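Local coordinates for protein hexokinase (Schistosoma mansoni, PDB 1BDG) that phosphorylates hexoses such as glucose, mannose and fructose at the 6-position with ATP, the first step of glycolysis, at residues R373-A378 / P407-R412; V396-S401 / F427-S432. One frame throughout, in Å; residues are numbered along the deposited sequence.

Contact 1: R373-A378 / P407-R412; sequences RAAYLA and PKFCER. With SO4 (sulfate ion), chain D.
Ala375 meets Phe409 and Arg412 where helix 357-389 of the actin-like ATPase fold meets the first turn of helix 409-420 in the large subdomain. The apolar part is a CH-pi contact: the methyl of Ala375 lies over one face of the Phe409 ring, its CB 3.8 Å from the ring centroid and 14° off the normal, displaced toward the rim. With CG anti to the backbone N (chi1 -162°), the Phe409 ring reaches across to Ala375. At the ring's edge, near its plane, Ala374 CB touches CE2 at 4.1 Å. The small alanines let the ring approach the helix backbone, with Ala375 N 3.5 Å from Phe409 CE2.

A second set of van der Waals contacts joins Tyr376 to Arg412. The tyrosine turns its edge to the arginine backbone, CE1 lying 3.4 Å from Arg412 O, and the same CE1 touches Arg412 CB.

The polar end of Arg412 serves a different partner, a sulfate probably from the crystallisation liquor. Its guanidinium has Lys408 CB over one face and donates two hydrogen bonds at its edge: NE to sulfate O3 at 2.8 Å and NH2 to sulfate O2 at 2.9 Å.

Contact 2: V396-S401 / F427-S432; sequences VGVDGS and FCLRLS
Two neighbouring parallel strands of the large-subdomain sheet, 393-399 and the outermost strand 426-431, form this contact, and helices 401-405 and 409-420 lie between them in the chain, giving a beta-alpha-beta crossover. Val396, Gly397 and Val398 pair with Leu429, Arg430 and Leu431. Four backbone hydrogen bonds alternate between the strands: Val396 N to Cys428 O, Arg430 N to Val396 O (2.8 Å), Val398 N to Arg430 O (3.2 Å) and Ser432 N to Val398 O. Their N-H...O angles run from 155° to 175°.

Val396, Val398 and Leu429 share one face of the sheet, where Leu429 CD2 touches both valines, at Val396 CG1 and at Val398 CG2 (3.5 Å). Val396 and Leu429 lie side by side and point the same way; Val398 meets the leucine at a slant. CG2 of Val396 also touches the edge of the Phe427 ring at CD2, 4.1 Å away. Met413 and Thr414 of helix 409-420 pack against Leu429 on this face.

At the C-terminal ends a water bridges the side chains, 2.7 Å from Asp399 OD2, to which it donates, and 2.6 Å from Ser432 OG. Asp399 OD1 accepts a hydrogen bond from Gly400 N, which approaches from above the carboxylate plane, and forms a salt bridge with Lys404. Lys404 and Ser401 belong to the ATP site inferred by similarity. The two oxygens of Asp399 thus have separate tasks: OD2 reaches the edge strand through water, while OD1 ties the strand end to the segment that probably binds nucleotide, and the lysine charge would favour an ionised carboxylate.

Contacts 1 and 2 share one chain path in the large subdomain: helix 357-389 leads into strand 393-399, and helix 409-420 into strand 426-431, so contact 1 joins the two helices and contact 2 the two strands that follow them. Their centres are about 13 Å apart and their nearest atoms about 5 Å, without touching. The helix pair is largely buried and relies on side-chain packing, the guanidinium of Arg412 binding a sulfate instead of the other helix. The strand pair, at the sheet's border, is partly buried and adds backbone hydrogen bonds and a bridging water to its apolar face.

Contact 1: R373-A378 / P407-R412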
loop_
_atom_site.group_PDB
_atom_site.type_symbol
_atom_site.label_atom_id
_atom_site.label_comp_id
_atom_site.label_asym_id
_atom_site.label_seq_id
_atom_site.Cartn_x
_atom_site.Cartn_y
_atom_site.Cartn_z
ATOM N N ARG A 373 -13.153 5.565 -8.264
ATOM C CA ARG A 373 -13.354 5.818 -6.843
ATOM C C ARG A 373 -12.092 5.506 -6.039
ATOM O O ARG A 373 -11.835 6.120 -5.001
ATOM C CB ARG A 373 -14.486 4.951 -6.327
ATOM C CG ARG A 373 -14.773 5.109 -4.851
ATOM C CD ARG A 373 -15.768 4.069 -4.388
ATOM N NE ARG A 373 -15.220 2.717 -4.444
ATOM C CZ ARG A 373 -15.735 1.679 -3.796
ATOM N NH1 ARG A 373 -16.816 1.824 -3.039
ATOM N NH2 ARG A 373 -15.158 0.494 -3.890
ATOM N N ALA A 374 -11.328 4.525 -6.508
ATOM C CA ALA A 374 -10.102 4.116 -5.851
ATOM C C ALA A 374 -9.158 5.296 -5.787
ATOM O O ALA A 374 -8.779 5.739 -4.703
ATOM C CB ALA A 374 -9.480 2.988 -6.615
ATOM N N ALA A 375 -8.837 5.847 -6.961
ATOM C CA ALA A 375 -7.931 6.995 -7.072
ATOM C C ALA A 375 -8.433 8.156 -6.223
ATOM O O ALA A 375 -7.721 8.651 -5.356
ATOM C CB ALA A 375 -7.779 7.426 -8.537
ATOM N N TYR A 376 -9.681 8.546 -6.427
ATOM C CA TYR A 376 -10.268 9.631 -5.664
ATOM C C TYR A 376 -10.148 9.412 -4.162
ATOM O O TYR A 376 -9.919 10.356 -3.419
ATOM C CB TYR A 376 -11.730 9.807 -6.050
ATOM C CG TYR A 376 -11.936 10.410 -7.409
ATOM C CD1 TYR A 376 -10.897 11.062 -8.068
ATOM C CD2 TYR A 376 -13.171 10.353 -8.035
ATOM C CE1 TYR A 376 -11.083 11.642 -9.305
ATOM C CE2 TYR A 376 -13.368 10.929 -9.281
ATOM C CZ TYR A 376 -12.315 11.571 -9.906
ATOM O OH TYR A 376 -12.490 12.129 -11.139
ATOM N N LEU A 377 -10.296 8.174 -3.704
ATOM C CA LEU A 377 -10.178 7.918 -2.276
ATOM C C LEU A 377 -8.766 8.241 -1.761
ATOM O O LEU A 377 -8.622 8.951 -0.761
ATOM C CB LEU A 377 -10.611 6.490 -1.925
ATOM C CG LEU A 377 -12.120 6.204 -1.860
ATOM C CD1 LEU A 377 -12.391 4.744 -1.574
ATOM C CD2 LEU A 377 -12.762 7.060 -0.797
ATOM N N ALA A 378 -7.733 7.796 -2.478
ATOM C CA ALA A 378 -6.341 8.060 -2.084
ATOM C C ALA A 378 -6.116 9.566 -2.136
ATOM O O ALA A 378 -5.435 10.141 -1.266
ATOM C CB ALA A 378 -5.385 7.357 -3.022
ATOM N N PRO A 407 -3.338 3.630 -16.106
ATOM C CA PRO A 407 -3.698 4.790 -16.921
ATOM C C PRO A 407 -4.775 5.600 -16.225
ATOM O O PRO A 407 -5.841 5.077 -15.917
ATOM C CB PRO A 407 -4.231 4.151 -18.205
ATOM C CG PRO A 407 -3.511 2.887 -18.274
ATOM C CD PRO A 407 -3.596 2.396 -16.857
ATOM N N LYS A 408 -4.459 6.859 -15.936
ATOM C CA LYS A 408 -5.370 7.778 -15.255
ATOM C C LYS A 408 -5.363 7.748 -13.709
ATOM O O LYS A 408 -5.826 8.689 -13.095
ATOM C CB LYS A 408 -6.805 7.653 -15.796
ATOM C CG LYS A 408 -7.006 8.199 -17.191
ATOM N N PHE A 409 -4.768 6.750 -13.067
ATOM C CA PHE A 409 -4.774 6.745 -11.599
ATOM C C PHE A 409 -4.229 8.012 -10.940
ATOM O O PHE A 409 -4.931 8.662 -10.172
ATOM C CB PHE A 409 -4.074 5.520 -11.002
ATOM C CG PHE A 409 -4.429 5.280 -9.547
ATOM C CD1 PHE A 409 -3.715 5.896 -8.526
ATOM C CD2 PHE A 409 -5.489 4.454 -9.203
ATOM C CE1 PHE A 409 -4.052 5.691 -7.202
ATOM C CE2 PHE A 409 -5.830 4.247 -7.876
ATOM C CZ PHE A 409 -5.110 4.865 -6.876
ATOM N N CYS A 410 -2.973 8.342 -11.197
ATOM C CA CYS A 410 -2.382 9.547 -10.620
ATOM C C CYS A 410 -3.067 10.757 -11.231
ATOM O O CYS A 410 -3.226 11.795 -10.579
ATOM C CB CYS A 410 -0.881 9.601 -10.908
ATOM S SG CYS A 410 -0.320 11.107 -11.757
ATOM N N GLU A 411 -3.495 10.596 -12.482
ATOM C CA GLU A 411 -4.167 11.653 -13.216
ATOM C C GLU A 411 -5.425 12.100 -12.472
ATOM O O GLU A 411 -5.696 13.287 -12.374
ATOM C CB GLU A 411 -4.520 11.164 -14.623
ATOM C CG GLU A 411 -3.371 11.104 -15.641
ATOM C CD GLU A 411 -2.078 10.464 -15.118
ATOM O OE1 GLU A 411 -2.079 9.261 -14.712
ATOM O OE2 GLU A 411 -1.036 11.181 -15.147
ATOM N N ARG A 412 -6.163 11.145 -11.916
ATOM C CA ARG A 412 -7.396 11.427 -11.184
ATOM C C ARG A 412 -7.183 11.733 -9.692
ATOM O O ARG A 412 -7.801 12.648 -9.146
ATOM C CB ARG A 412 -8.380 10.270 -11.353
ATOM C CG ARG A 412 -8.860 10.041 -12.768
ATOM C CD ARG A 412 -9.764 8.852 -12.772
ATOM N NE ARG A 412 -10.220 8.443 -14.096
ATOM C CZ ARG A 412 -10.325 7.168 -14.465
ATOM N NH1 ARG A 412 -9.946 6.210 -13.626
ATOM N NH2 ARG A 412 -10.764 6.846 -15.682
HETATM S S SO4 D . -11.869 10.484 -16.539
HETATM O O1 SO4 D . -11.803 11.557 -17.507
HETATM O O2 SO4 D . -11.430 9.252 -17.158
HETATM O O3 SO4 D . -11.017 10.796 -15.419
HETATM O O4 SO4 D . -13.229 10.337 -16.073
#

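Contact 2: V396-S401 / F427-S432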
loop_
_atom_site.group_PDB
_atom_site.type_symbol
_atom_site.label_atom_id
_atom_site.label_comp_id
_atom_site.label_asym_id
_atom_site.label_seq_id
_atom_site.Cartn_x
_atom_site.Cartn_y
_atom_site.Cartn_z
ATOM N N VAL A 396 5.338 15.058 -2.248
ATOM C CA VAL A 396 4.801 13.766 -1.828
ATOM C C VAL A 396 5.512 12.631 -2.558
ATOM O O VAL A 396 5.498 12.590 -3.785
ATOM C CB VAL A 396 3.286 13.716 -2.159
ATOM C CG1 VAL A 396 2.660 12.423 -1.690
ATOM C CG2 VAL A 396 2.584 14.922 -1.569
ATOM N N GLY A 397 6.109 11.698 -1.825
ATOM C CA GLY A 397 6.815 10.600 -2.476
ATOM C C GLY A 397 5.906 9.417 -2.709
ATOM O O GLY A 397 5.448 8.844 -1.740
ATOM N N VAL A 398 5.656 9.020 -3.955
ATOM C CA VAL A 398 4.741 7.889 -4.211
ATOM C C VAL A 398 5.412 6.593 -4.659
ATOM O O VAL A 398 6.549 6.580 -5.113
ATOM C CB VAL A 398 3.677 8.200 -5.322
ATOM C CG1 VAL A 398 2.370 7.518 -4.988
ATOM C CG2 VAL A 398 3.463 9.682 -5.532
ATOM N N ASP A 399 4.680 5.496 -4.559
ATOM C CA ASP A 399 5.157 4.199 -5.021
ATOM C C ASP A 399 3.957 3.280 -5.003
ATOM O O ASP A 399 2.966 3.577 -4.334
ATOM C CB ASP A 399 6.289 3.639 -4.151
ATOM C CG ASP A 399 7.243 2.745 -4.946
ATOM O OD1 ASP A 399 6.964 2.480 -6.134
ATOM O OD2 ASP A 399 8.272 2.310 -4.395
ATOM N N GLY A 400 4.015 2.222 -5.801
ATOM C CA GLY A 400 2.921 1.273 -5.864
ATOM C C GLY A 400 2.379 1.072 -7.268
ATOM O O GLY A 400 2.178 2.029 -8.008
ATOM N N SER A 401 2.105 -0.181 -7.610
ATOM C CA SER A 401 1.588 -0.573 -8.914
ATOM C C SER A 401 0.472 0.303 -9.422
ATOM O O SER A 401 0.368 0.555 -10.625
ATOM C CB SER A 401 1.051 -1.985 -8.834
ATOM O OG SER A 401 1.920 -2.779 -8.056
ATOM N N PHE A 427 1.716 21.463 -3.881
ATOM C CA PHE A 427 2.241 20.112 -3.678
ATOM C C PHE A 427 2.518 19.465 -5.017
ATOM O O PHE A 427 1.979 19.916 -6.035
ATOM C CB PHE A 427 1.204 19.245 -2.938
ATOM C CG PHE A 427 0.240 18.527 -3.856
ATOM C CD1 PHE A 427 -0.829 19.202 -4.438
ATOM C CD2 PHE A 427 0.406 17.178 -4.141
ATOM C CE1 PHE A 427 -1.719 18.543 -5.290
ATOM C CE2 PHE A 427 -0.478 16.512 -4.994
ATOM C CZ PHE A 427 -1.543 17.197 -5.569
ATOM N N CYS A 428 3.305 18.391 -5.010
ATOM C CA CYS A 428 3.559 17.661 -6.243
ATOM C C CYS A 428 3.995 16.222 -5.994
ATOM O O CYS A 428 4.868 15.961 -5.164
ATOM C CB CYS A 428 4.572 18.392 -7.125
ATOM S SG CYS A 428 6.232 18.163 -6.579
ATOM N N LEU A 429 3.361 15.286 -6.691
ATOM C CA LEU A 429 3.702 13.875 -6.546
ATOM C C LEU A 429 5.009 13.536 -7.265
ATOM O O LEU A 429 5.115 13.689 -8.479
ATOM C CB LEU A 429 2.558 12.992 -7.058
ATOM C CG LEU A 429 1.270 13.069 -6.231
ATOM C CD1 LEU A 429 0.153 12.280 -6.879
ATOM C CD2 LEU A 429 1.530 12.555 -4.831
ATOM N N ARG A 430 6.000 13.084 -6.510
ATOM C CA ARG A 430 7.305 12.733 -7.057
ATOM C C ARG A 430 7.488 11.227 -6.843
ATOM O O ARG A 430 7.613 10.772 -5.707
ATOM C CB ARG A 430 8.379 13.525 -6.300
ATOM C CG ARG A 430 9.806 13.467 -6.854
ATOM C CD ARG A 430 10.741 14.345 -5.993
ATOM N NE ARG A 430 11.905 14.863 -6.723
ATOM C CZ ARG A 430 12.888 14.111 -7.221
ATOM N NH1 ARG A 430 12.854 12.791 -7.064
ATOM N NH2 ARG A 430 13.895 14.676 -7.894
ATOM N N LEU A 431 7.420 10.443 -7.917
ATOM C CA LEU A 431 7.576 8.986 -7.815
ATOM C C LEU A 431 8.922 8.624 -7.211
ATOM O O LEU A 431 9.941 9.199 -7.573
ATOM C CB LEU A 431 7.436 8.321 -9.192
ATOM C CG LEU A 431 8.052 6.922 -9.331
ATOM C CD1 LEU A 431 6.978 5.867 -9.379
ATOM C CD2 LEU A 431 8.897 6.856 -10.576
ATOM N N SER A 432 8.912 7.662 -6.296
ATOM C CA SER A 432 10.115 7.194 -5.617
ATOM C C SER A 432 10.821 6.082 -6.420
ATOM O O SER A 432 10.855 4.900 -6.022
ATOM C CB SER A 432 9.741 6.700 -4.232
ATOM O OG SER A 432 10.853 6.149 -3.578
HETATM O O HOH W 1 9.913 3.874 -2.877
#